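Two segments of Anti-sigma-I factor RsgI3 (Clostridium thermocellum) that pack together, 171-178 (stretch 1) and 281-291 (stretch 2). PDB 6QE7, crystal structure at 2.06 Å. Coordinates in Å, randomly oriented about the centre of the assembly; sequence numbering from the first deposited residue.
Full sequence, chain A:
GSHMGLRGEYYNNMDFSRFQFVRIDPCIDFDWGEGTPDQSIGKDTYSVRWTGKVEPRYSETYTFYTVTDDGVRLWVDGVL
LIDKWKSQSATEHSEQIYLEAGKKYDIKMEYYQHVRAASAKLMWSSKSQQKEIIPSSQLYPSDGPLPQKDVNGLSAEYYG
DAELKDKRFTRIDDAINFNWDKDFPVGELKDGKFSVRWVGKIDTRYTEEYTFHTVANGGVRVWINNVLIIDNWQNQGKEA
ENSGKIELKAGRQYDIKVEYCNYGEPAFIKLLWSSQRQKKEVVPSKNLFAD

Stretch 1 (171-178) RIDDAINF
Stretch 2 (281-291) EVVPSKNLFAD

Stretches 171-178 and 281-291 of RsgI3 run antiparallel, burying 328 Å² in total; the nearest CA pairs are I172 CA to A290 CA (6.8 Å), A175 CA to S285 CA (5.1 Å) and N177 CA to V282 CA (7.0 Å). Stretch 1 is extended at 171-173 and 177-178, with a bend at D174 (phi/psi -63/-32) before fully extended A175 (-166/172). Stretch 2 passes from strand 281-282 through a 3-10 segment, 285-287, to strand 288-289; N287 N to P284 O and L288 N to S285 O, both 3.1 Å, close this turn. S285 (chi1 t) points toward stretch 1, and its OG donates to D174 O at 2.5 Å, although the carbonyl's position is less certain. The small methyl of A175 sits where the CA traces come nearest: its CB lies 3.9 Å from V283 O and 4.4 Å from L288 CD1, placed there by buried L288 (m, t), which points toward stretch 1. At one end I172 and A290 point toward each other's stretch, so the I172 chain (m, t) meets a small methyl, CD1 4.0 Å from A290 CB. At the other, V282 (t), the residue most covered by the opposing stretch, also points across and packs branched CG1 3.8 Å from N177 CB and 4.0 Å from I176 O. N177 (t) has its OD1 hydrogen-bonded elsewhere in the structure. A water links the backbones, accepting from I176 N (2.9 Å) and donating to V283 O (2.7 Å). R171, chi1 p then extended (t, t), reaches D173 OD1 (D173 m) with NE at 2.8 Å, a salt bridge within stretch 1.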

# COMPACT_ATOMS: atom_id res chain seq x y z
N ARG A 171 -10.51 -16.59 -9.24
CA ARG A 171 -10.78 -15.36 -10.00
C ARG A 171 -10.66 -14.17 -9.03
O ARG A 171 -10.56 -14.38 -7.79
CB ARG A 171 -12.18 -15.43 -10.61
CG ARG A 171 -13.24 -15.56 -9.54
CD ARG A 171 -14.61 -15.74 -10.11
NE ARG A 171 -15.67 -15.61 -9.11
CZ ARG A 171 -16.89 -16.16 -9.23
NH1 ARG A 171 -17.15 -16.92 -10.27
NH2 ARG A 171 -17.84 -15.97 -8.31
N ILE A 172 -10.77 -12.98 -9.57
CA ILE A 172 -10.88 -11.74 -8.76
C ILE A 172 -12.34 -11.33 -8.65
O ILE A 172 -12.98 -11.09 -9.64
CB ILE A 172 -9.98 -10.68 -9.37
CG1 ILE A 172 -8.50 -11.12 -9.25
CG2 ILE A 172 -10.25 -9.35 -8.67
CD1 ILE A 172 -7.56 -10.33 -10.09
N ASP A 173 -12.86 -11.32 -7.43
CA ASP A 173 -14.21 -10.82 -7.09
C ASP A 173 -14.05 -9.31 -6.80
O ASP A 173 -13.06 -8.90 -6.13
CB ASP A 173 -14.76 -11.68 -5.95
CG ASP A 173 -15.15 -13.09 -6.38
OD1 ASP A 173 -15.30 -13.30 -7.57
OD2 ASP A 173 -15.28 -14.00 -5.50
N ASP A 174 -14.92 -8.49 -7.37
CA ASP A 174 -14.89 -7.02 -7.20
C ASP A 174 -15.12 -6.65 -5.73
O ASP A 174 -14.64 -5.63 -5.27
CB ASP A 174 -15.94 -6.36 -8.09
CG ASP A 174 -15.58 -6.48 -9.55
OD1 ASP A 174 -14.44 -6.99 -9.85
OD2 ASP A 174 -16.44 -6.11 -10.38
N ALA A 175 -15.89 -7.45 -5.03
CA ALA A 175 -16.24 -7.18 -3.63
C ALA A 175 -16.84 -8.44 -3.04
O ALA A 175 -17.03 -9.44 -3.78
CB ALA A 175 -17.20 -6.02 -3.56
N ILE A 176 -17.06 -8.42 -1.74
CA ILE A 176 -17.66 -9.59 -1.07
C ILE A 176 -19.11 -9.18 -0.82
O ILE A 176 -19.42 -8.55 0.22
CB ILE A 176 -16.90 -10.02 0.19
CG1 ILE A 176 -15.43 -10.29 -0.10
CG2 ILE A 176 -17.59 -11.25 0.82
CD1 ILE A 176 -14.66 -10.73 1.09
N ASN A 177 -19.93 -9.47 -1.81
CA ASN A 177 -21.35 -9.07 -1.82
C ASN A 177 -22.14 -10.04 -2.69
O ASN A 177 -22.38 -9.71 -3.87
CB ASN A 177 -21.50 -7.66 -2.38
CG ASN A 177 -22.88 -7.10 -2.11
OD1 ASN A 177 -23.69 -7.73 -1.41
ND2 ASN A 177 -23.17 -5.97 -2.73
N PHE A 178 -22.41 -11.22 -2.17
CA PHE A 178 -22.97 -12.33 -2.98
C PHE A 178 -24.25 -12.85 -2.33
O PHE A 178 -24.31 -13.08 -1.09
CB PHE A 178 -21.92 -13.43 -3.17
CG PHE A 178 -20.79 -13.04 -4.09
CD1 PHE A 178 -20.99 -12.95 -5.46
CD2 PHE A 178 -19.53 -12.74 -3.58
CE1 PHE A 178 -19.94 -12.67 -6.31
CE2 PHE A 178 -18.47 -12.42 -4.43
CZ PHE A 178 -18.70 -12.35 -5.79
N GLU A 281 -21.72 0.13 5.30
CA GLU A 281 -21.90 -0.20 3.89
C GLU A 281 -21.18 -1.52 3.60
O GLU A 281 -20.24 -1.88 4.34
CB GLU A 281 -21.45 0.98 3.02
CG GLU A 281 -19.96 1.34 3.19
CD GLU A 281 -19.37 2.31 2.18
OE1 GLU A 281 -20.15 2.95 1.43
OE2 GLU A 281 -18.11 2.43 2.13
N VAL A 282 -21.54 -2.14 2.49
CA VAL A 282 -20.71 -3.18 1.84
C VAL A 282 -19.31 -2.55 1.59
O VAL A 282 -19.24 -1.44 1.05
CB VAL A 282 -21.38 -3.71 0.56
CG1 VAL A 282 -20.46 -4.70 -0.16
CG2 VAL A 282 -22.73 -4.38 0.84
N VAL A 283 -18.22 -3.21 2.01
CA VAL A 283 -16.89 -2.65 1.70
C VAL A 283 -16.78 -2.57 0.18
O VAL A 283 -17.01 -3.57 -0.52
CB VAL A 283 -15.78 -3.50 2.29
CG1 VAL A 283 -14.46 -2.84 2.02
CG2 VAL A 283 -16.03 -3.75 3.77
N PRO A 284 -16.45 -1.37 -0.35
CA PRO A 284 -16.49 -1.11 -1.78
C PRO A 284 -15.28 -1.70 -2.48
O PRO A 284 -14.25 -1.81 -1.89
CB PRO A 284 -16.54 0.43 -1.95
CG PRO A 284 -16.53 1.00 -0.58
CD PRO A 284 -16.31 -0.13 0.42
N SER A 285 -15.42 -2.04 -3.74
CA SER A 285 -14.31 -2.57 -4.57
C SER A 285 -13.13 -1.59 -4.56
O SER A 285 -11.98 -2.04 -4.57
CB SER A 285 -14.76 -2.83 -5.93
OG SER A 285 -13.79 -3.65 -6.61
N LYS A 286 -13.38 -0.29 -4.49
CA LYS A 286 -12.26 0.70 -4.58
C LYS A 286 -11.38 0.67 -3.31
O LYS A 286 -10.32 1.35 -3.31
CB LYS A 286 -12.81 2.09 -4.91
CG LYS A 286 -13.45 2.80 -3.74
CD LYS A 286 -14.05 4.13 -4.16
CE LYS A 286 -15.44 3.92 -4.71
NZ LYS A 286 -15.81 5.00 -5.66
N ASN A 287 -11.75 -0.07 -2.26
CA ASN A 287 -10.89 -0.14 -1.06
C ASN A 287 -10.24 -1.50 -0.93
O ASN A 287 -9.64 -1.74 0.16
CB ASN A 287 -11.66 0.22 0.20
CG ASN A 287 -12.03 1.68 0.19
OD1 ASN A 287 -13.13 1.99 -0.24
ND2 ASN A 287 -11.14 2.57 0.65
N LEU A 288 -10.43 -2.37 -1.92
CA LEU A 288 -10.04 -3.79 -1.85
C LEU A 288 -9.04 -3.97 -2.97
O LEU A 288 -9.19 -3.31 -4.03
CB LEU A 288 -11.29 -4.70 -1.95
CG LEU A 288 -12.30 -4.57 -0.80
CD1 LEU A 288 -13.62 -5.29 -1.09
CD2 LEU A 288 -11.71 -5.06 0.50
N PHE A 289 -7.97 -4.65 -2.67
CA PHE A 289 -6.88 -4.82 -3.65
C PHE A 289 -6.52 -6.27 -3.74
O PHE A 289 -6.33 -6.87 -2.71
CB PHE A 289 -5.64 -4.00 -3.28
CG PHE A 289 -5.94 -2.52 -3.25
CD1 PHE A 289 -6.49 -1.93 -2.11
CD2 PHE A 289 -5.77 -1.73 -4.39
CE1 PHE A 289 -6.83 -0.58 -2.09
CE2 PHE A 289 -6.11 -0.38 -4.38
CZ PHE A 289 -6.64 0.19 -3.24
N ALA A 290 -6.31 -6.74 -4.97
CA ALA A 290 -6.23 -8.19 -5.21
C ALA A 290 -4.82 -8.65 -4.93
O ALA A 290 -4.67 -9.85 -4.64
CB ALA A 290 -6.68 -8.56 -6.60
N ASP A 291 -3.84 -7.75 -5.02
CA ASP A 291 -2.40 -8.01 -4.75
C ASP A 291 -1.84 -8.97 -5.83
O ASP A 291 -2.07 -8.85 -7.06
CB ASP A 291 -2.18 -8.44 -3.30
CG ASP A 291 -0.70 -8.42 -2.87
OD1 ASP A 291 0.20 -8.44 -3.75
OD2 ASP A 291 -0.43 -8.41 -1.67
OXT ASP A 291 -1.13 -9.93 -5.50
O HOH W 1 -17.21 -6.20 0.15